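Local coordinates for monosaccharide ABC transporter substrate-binding protein, CUT2 family (Bradyrhizobium sp., PDB 4YHS) that probably binds a monosaccharide or related solute in the periplasm and delivers it to a CUT2-family ABC importer; the crystallised form holds bis-tris, at residues V230-K233 with L234-A238; G250-V253 with T254-A258; G281-E284 with G285-G289. All coordinates share one frame; numbering follows the deposited sequence.

Interaction 1. Residues V230-K233 with L234-A238; sequences VQAK and LVEDA
Lys233 and Asp237, four residues apart on one helix, meet in a salt bridge, with NZ of Lys233 3.0 Å from OD1 of Asp237 on that oxygen's syn side. The lysine leaves the backbone with CG anti to N (chi1 172°) and then bends at chi2 (64°), which swings its end across the Asp237 carboxylate; CE of Lys233 comes to 3.3 Å from OD2 of Asp237. One residue earlier, Glu236 lays its CG 3.2 Å from Ala232 O, and its OE2 stands 4.0 Å from the methyl CB of Ala232. With an alanine at Glu236, that carbonyl and methyl would probably be left uncovered, and Lys233 with Asp237 as its one countercharge in this turn. The contact belongs to helix 228-241, the crossover between strands 216-218 and 247-250 of a parallel, Rossmann-like sheet. Gln231 and Val235 form its buried side. CD1 of Leu234 rests 3.8 Å from OE1 of Gln231 and, more loosely at the margin, 4.4 Å from CG1 of Val230. Polar bonds fix the Gln231 amide: OE1 is bonded to Thr254 OG1 and NE2 to Asp225 O. Phe191 of strand 186-191 packs on Gln231, Leu234 and Val235, while Leu261 of helix 252-264 packs on Val235 and Glu236.

Interaction 2. Residues G250-V253 with T254-A258; sequences GTAV and TAEAA
Thr254 reaches back to Thr251 across the first turn of helix 252-264. Starting at its root, CB of Thr254 lies 3.2 Å from the carbonyl O of Thr251, the same oxygen that accepts the backbone N-H of Ala255. From there OG1 swings to the side of its own backbone N, anti to the carbonyl carbon (chi1 -47°), and meets OG1 of Thr251 at 2.7 Å. In that hydrogen bond Thr251 is the donor, which leaves the proton of the Thr254 hydroxyl for its other partner, Gln231. The other branch, CG2, packs on the CG2 methyl of Val235. Thr251 holds the N-cap position, and its side chain crosses that of Thr254 at about a right angle, with OG1 between its own N and carbonyl carbon (chi1 73°). Two residues on from Thr254, Glu256 passes over the carbonyl of Ala252: its CG is 3.2 Å from Ala252 O, and its OE1, 4.0 Å from Ala252 CB, is hydrogen-bonded to Thr279. This is the strand-to-helix junction of a beta-alpha-beta unit. Gly250, at the end of strand 247-250, pairs through its backbone with Leu274 and Phe276. Val253 and Thr254 meet helix 228-241, Ala255 rests on Ala275 of strand 272-275, and Ala252 and Glu256 lie against Val282 of helix 280-287.

Interaction 3. Residues G281-E284 with G285-G289; sequences GVYE and GIKRG
The guanidinium of Arg288 has the side chain of Glu284 over one face: CG of Glu284 sits 3.5 Å above the plane, offset toward its rim. The salt bridge between the two is modelled through OE2 of Glu284 and NE of Arg288, but these atoms are implausibly close and the exact geometry there is doubtful. As modelled, the carboxylate and guanidinium planes stand 85° apart, which does not resemble a flat two-pronged pairing, though OE2 is poorly placed. The other flat group, the ring of Tyr283, has the aliphatic CD of Lys287 next to it, 3.8 Å from CE2; Ile335, Gln340 and Leu344 also touch the tyrosine. On the buried side, CG1 of Val282 and CD1 of Ile286 pack at 4.0 Å. The chain of Ile286 starts beside its backbone N (chi1 -65°), which lays CG1 3.4 Å from Val282 O before CD1 reaches the valine. Gly285 has no side chain where a CB would sit tight against Val282 O, 3.2 Å away, and its backbone is also bonded to Ile291. Arg288 N is hydrogen-bonded to Glu284 O at 2.9 Å, and helix 280-287 then closes in a Schellman motif, Gly289 taking a positive phi of 84° where a side chain would jam against the carbonyl before it. The chemistry thus divides by side: aliphatic and aromatic groups face the protein, while the opposite charges of Glu284 and Arg288, four residues apart, lie towards solvent, the detail of their pairing uncertain.

All three are local turns of helices in the same lobe, lying in series along the chain, and they differ in burial. Interaction 2 is the core member: mostly alanines and threonines, with one valine, one glutamate and a hydroxyl pair at the N-cap, at the start of a helix beside the parallel sheet. Interactions 1 and 3 are each partly buried, with apolar packing inward and, on the outer side, a lysine-aspartate salt bridge in interaction 1 and a less certain glutamate-arginine pair in interaction 3. Interaction 2 touches both: a polar pair joins it to interaction 1, and Ala252 CB lies 3.5 Å from Val282 CG2 of interaction 3. Interactions 1 and 3 stay about 11 Å apart at their nearest atoms, with helix 252-264 linking them.

Interaction 1. Residues V230-K233 with L234-A238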
loop_
_atom_site.group_PDB
_atom_site.type_symbol
_atom_site.label_atom_id
_atom_site.label_comp_id
_atom_site.label_asym_id
_atom_site.label_seq_id
_atom_site.Cartn_x
_atom_site.Cartn_y
_atom_site.Cartn_z
ATOM N N VAL A 230 -21.693 6.740 0.259
ATOM C CA VAL A 230 -21.996 5.324 0.406
ATOM C C VAL A 230 -21.514 4.804 1.766
ATOM O O VAL A 230 -22.278 4.192 2.508
ATOM C CB VAL A 230 -21.347 4.509 -0.734
ATOM C CG1 VAL A 230 -21.396 3.018 -0.440
ATOM C CG2 VAL A 230 -22.036 4.810 -2.068
ATOM N N GLN A 231 -20.254 5.056 2.080
ATOM C CA GLN A 231 -19.657 4.587 3.350
ATOM C C GLN A 231 -20.234 5.319 4.571
ATOM O O GLN A 231 -20.477 4.707 5.620
ATOM C CB GLN A 231 -18.141 4.741 3.324
ATOM C CG GLN A 231 -17.376 3.827 2.323
ATOM C CD GLN A 231 -17.592 2.346 2.554
ATOM O OE1 GLN A 231 -17.548 1.888 3.676
ATOM N NE2 GLN A 231 -17.822 1.591 1.480
ATOM N N ALA A 232 -20.477 6.617 4.453
ATOM C CA ALA A 232 -21.148 7.332 5.543
ATOM C C ALA A 232 -22.530 6.746 5.865
ATOM O O ALA A 232 -22.874 6.564 7.041
ATOM C CB ALA A 232 -21.259 8.809 5.213
ATOM N N LYS A 233 -23.321 6.436 4.830
ATOM C CA LYS A 233 -24.647 5.861 5.012
ATOM C C LYS A 233 -24.546 4.491 5.691
ATOM O O LYS A 233 -25.311 4.208 6.598
ATOM C CB LYS A 233 -25.370 5.775 3.652
ATOM C CG LYS A 233 -26.703 5.017 3.647
ATOM C CD LYS A 233 -27.771 5.673 4.482
ATOM C CE LYS A 233 -29.110 4.960 4.281
ATOM N NZ LYS A 233 -30.061 5.281 5.378
ATOM N N LEU A 234 -23.574 3.671 5.301
ATOM C CA LEU A 234 -23.358 2.397 5.989
ATOM C C LEU A 234 -23.063 2.602 7.491
ATOM O O LEU A 234 -23.611 1.904 8.349
ATOM C CB LEU A 234 -22.211 1.620 5.336
ATOM C CG LEU A 234 -22.422 1.204 3.877
ATOM C CD1 LEU A 234 -21.119 0.650 3.270
ATOM C CD2 LEU A 234 -23.586 0.237 3.721
ATOM N N VAL A 235 -22.176 3.534 7.805
ATOM C CA VAL A 235 -21.816 3.767 9.207
ATOM C C VAL A 235 -23.027 4.312 9.967
ATOM O O VAL A 235 -23.323 3.860 11.084
ATOM C CB VAL A 235 -20.616 4.718 9.337
ATOM C CG1 VAL A 235 -20.375 5.082 10.806
ATOM C CG2 VAL A 235 -19.376 4.095 8.772
ATOM N N GLU A 236 -23.758 5.243 9.358
ATOM C CA GLU A 236 -24.983 5.770 9.977
ATOM C C GLU A 236 -25.934 4.640 10.345
ATOM O O GLU A 236 -26.397 4.522 11.484
ATOM C CB GLU A 236 -25.692 6.752 9.045
ATOM C CG GLU A 236 -25.002 8.086 8.880
ATOM C CD GLU A 236 -25.589 8.898 7.737
ATOM O OE1 GLU A 236 -26.832 8.983 7.658
ATOM O OE2 GLU A 236 -24.813 9.433 6.910
ATOM N N ASP A 237 -26.211 3.786 9.365
ATOM C CA ASP A 237 -27.144 2.697 9.548
ATOM C C ASP A 237 -26.674 1.748 10.642
ATOM O O ASP A 237 -27.489 1.269 11.429
ATOM C CB ASP A 237 -27.340 1.938 8.232
ATOM C CG ASP A 237 -28.163 2.719 7.220
ATOM O OD1 ASP A 237 -28.822 3.717 7.594
ATOM O OD2 ASP A 237 -28.143 2.314 6.038
ATOM N N ALA A 238 -25.358 1.530 10.720
ATOM C CA ALA A 238 -24.798 0.644 11.730
ATOM C C ALA A 238 -24.977 1.232 13.139
ATOM O O ALA A 238 -25.381 0.524 14.066
ATOM C CB ALA A 238 -23.337 0.375 11.445
#

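Interaction 2. Residues G250-V253 with T254-A258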
loop_
_atom_site.group_PDB
_atom_site.type_symbol
_atom_site.label_atom_id
_atom_site.label_comp_id
_atom_site.label_asym_id
_atom_site.label_seq_id
_atom_site.Cartn_x
_atom_site.Cartn_y
_atom_site.Cartn_z
ATOM N N GLY A 250 -12.691 0.124 8.884
ATOM C CA GLY A 250 -12.911 -0.249 7.495
ATOM C C GLY A 250 -12.014 0.536 6.560
ATOM O O GLY A 250 -10.875 0.829 6.909
ATOM N N THR A 251 -12.498 0.866 5.365
ATOM C CA THR A 251 -11.634 1.568 4.433
ATOM C C THR A 251 -11.274 2.952 4.973
ATOM O O THR A 251 -11.946 3.516 5.863
ATOM C CB THR A 251 -12.260 1.755 3.046
ATOM O OG1 THR A 251 -13.275 2.754 3.118
ATOM C CG2 THR A 251 -12.864 0.431 2.506
ATOM N N ALA A 252 -10.220 3.520 4.405
ATOM C CA ALA A 252 -9.836 4.886 4.759
ATOM C C ALA A 252 -10.975 5.843 4.467
ATOM O O ALA A 252 -11.226 6.779 5.224
ATOM C CB ALA A 252 -8.571 5.299 3.995
ATOM N N VAL A 253 -11.677 5.615 3.364
ATOM C CA VAL A 253 -12.839 6.430 3.024
ATOM C C VAL A 253 -13.879 6.399 4.161
ATOM O O VAL A 253 -14.490 7.418 4.520
ATOM C CB VAL A 253 -13.476 5.946 1.706
ATOM C CG1 VAL A 253 -14.760 6.715 1.406
ATOM C CG2 VAL A 253 -12.463 6.114 0.580
ATOM N N THR A 254 -14.093 5.204 4.701
ATOM C CA THR A 254 -15.034 4.992 5.794
ATOM C C THR A 254 -14.618 5.766 7.053
ATOM O O THR A 254 -15.424 6.477 7.683
ATOM C CB THR A 254 -15.120 3.497 6.175
ATOM O OG1 THR A 254 -15.262 2.678 5.005
ATOM C CG2 THR A 254 -16.305 3.264 7.079
ATOM N N ALA A 255 -13.355 5.618 7.424
ATOM C CA ALA A 255 -12.830 6.286 8.640
ATOM C C ALA A 255 -12.880 7.797 8.470
ATOM O O ALA A 255 -13.276 8.503 9.396
ATOM C CB ALA A 255 -11.435 5.853 8.912
ATOM N N GLU A 256 -12.485 8.297 7.301
ATOM C CA GLU A 256 -12.539 9.747 7.089
ATOM C C GLU A 256 -13.960 10.274 7.140
ATOM O O GLU A 256 -14.221 11.292 7.788
ATOM C CB GLU A 256 -11.889 10.137 5.770
ATOM C CG GLU A 256 -10.423 9.791 5.687
ATOM C CD GLU A 256 -9.822 10.133 4.320
ATOM O OE1 GLU A 256 -9.166 9.261 3.695
ATOM O OE2 GLU A 256 -10.016 11.283 3.890
ATOM N N ALA A 257 -14.896 9.578 6.488
ATOM C CA ALA A 257 -16.281 10.034 6.469
ATOM C C ALA A 257 -16.931 9.911 7.855
ATOM O O ALA A 257 -17.781 10.732 8.212
ATOM C CB ALA A 257 -17.094 9.254 5.394
ATOM N N ALA A 258 -16.493 8.935 8.659
ATOM C CA ALA A 258 -17.098 8.672 9.971
ATOM C C ALA A 258 -16.789 9.780 10.986
ATOM O O ALA A 258 -17.539 9.985 11.946
ATOM C CB ALA A 258 -16.617 7.314 10.507
#

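Interaction 3. Residues G281-E284 with G285-G289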
loop_
_atom_site.group_PDB
_atom_site.type_symbol
_atom_site.label_atom_id
_atom_site.label_comp_id
_atom_site.label_asym_id
_atom_site.label_seq_id
_atom_site.Cartn_x
_atom_site.Cartn_y
_atom_site.Cartn_z
ATOM N N GLY A 281 -5.943 11.947 4.556
ATOM C CA GLY A 281 -7.082 12.236 5.417
ATOM C C GLY A 281 -7.043 11.406 6.697
ATOM O O GLY A 281 -7.300 11.901 7.789
ATOM N N VAL A 282 -6.690 10.132 6.574
ATOM C CA VAL A 282 -6.551 9.288 7.755
ATOM C C VAL A 282 -5.382 9.765 8.640
ATOM O O VAL A 282 -5.506 9.869 9.863
ATOM C CB VAL A 282 -6.358 7.823 7.365
ATOM C CG1 VAL A 282 -5.959 6.941 8.599
ATOM C CG2 VAL A 282 -7.634 7.290 6.713
ATOM N N TYR A 283 -4.276 10.134 8.011
ATOM C CA TYR A 283 -3.091 10.644 8.715
ATOM C C TYR A 283 -3.461 11.887 9.532
ATOM O O TYR A 283 -3.135 11.990 10.713
ATOM C CB TYR A 283 -1.990 10.929 7.678
ATOM C CG TYR A 283 -0.622 11.290 8.224
ATOM C CD1 TYR A 283 0.312 10.312 8.533
ATOM C CD2 TYR A 283 -0.262 12.602 8.400
ATOM C CE1 TYR A 283 1.578 10.661 9.026
ATOM C CE2 TYR A 283 0.983 12.946 8.873
ATOM C CZ TYR A 283 1.901 11.976 9.163
ATOM O OH TYR A 283 3.127 12.357 9.664
ATOM N N GLU A 284 -4.149 12.834 8.908
ATOM C CA GLU A 284 -4.478 14.068 9.595
ATOM C C GLU A 284 -5.424 13.758 10.756
ATOM O O GLU A 284 -5.307 14.323 11.843
ATOM C CB GLU A 284 -5.102 15.073 8.628
ATOM C CG GLU A 284 -5.610 16.333 9.280
ATOM C CD GLU A 284 -4.496 17.213 9.897
ATOM O OE1 GLU A 284 -3.295 16.985 9.642
ATOM O OE2 GLU A 284 -4.834 18.142 10.657
ATOM N N GLY A 285 -6.336 12.824 10.517
ATOM C CA GLY A 285 -7.261 12.383 11.535
ATOM C C GLY A 285 -6.562 11.830 12.776
ATOM O O GLY A 285 -6.977 12.119 13.883
ATOM N N ILE A 286 -5.514 11.033 12.588
ATOM C CA ILE A 286 -4.736 10.465 13.694
ATOM C C ILE A 286 -4.049 11.583 14.430
ATOM O O ILE A 286 -4.124 11.664 15.654
ATOM C CB ILE A 286 -3.707 9.385 13.188
ATOM C CG1 ILE A 286 -4.465 8.183 12.608
ATOM C CG2 ILE A 286 -2.774 8.917 14.338
ATOM C CD1 ILE A 286 -3.651 7.154 11.856
ATOM N N LYS A 287 -3.417 12.478 13.675
ATOM C CA LYS A 287 -2.770 13.634 14.262
ATOM C C LYS A 287 -3.721 14.447 15.144
ATOM O O LYS A 287 -3.373 14.840 16.244
ATOM C CB LYS A 287 -2.196 14.527 13.152
ATOM C CG LYS A 287 -0.781 14.193 12.764
ATOM C CD LYS A 287 -0.280 15.157 11.698
ATOM C CE LYS A 287 0.997 15.902 12.099
ATOM N NZ LYS A 287 0.900 16.914 13.173
ATOM N N ARG A 288 -4.941 14.655 14.666
ATOM C CA ARG A 288 -5.903 15.494 15.360
ATOM C C ARG A 288 -6.697 14.757 16.458
ATOM O O ARG A 288 -7.528 15.364 17.140
ATOM C CB ARG A 288 -6.871 16.103 14.345
ATOM C CG ARG A 288 -6.307 17.199 13.518
ATOM C CD ARG A 288 -7.276 17.471 12.421
ATOM N NE ARG A 288 -6.911 18.611 11.598
ATOM C CZ ARG A 288 -7.644 19.049 10.580
ATOM N NH1 ARG A 288 -8.781 18.439 10.266
ATOM N NH2 ARG A 288 -7.240 20.095 9.875
ATOM N N GLY A 289 -6.441 13.465 16.637
ATOM C CA GLY A 289 -7.100 12.697 17.688
ATOM C C GLY A 289 -8.477 12.170 17.310
ATOM O O GLY A 289 -9.190 11.656 18.158
#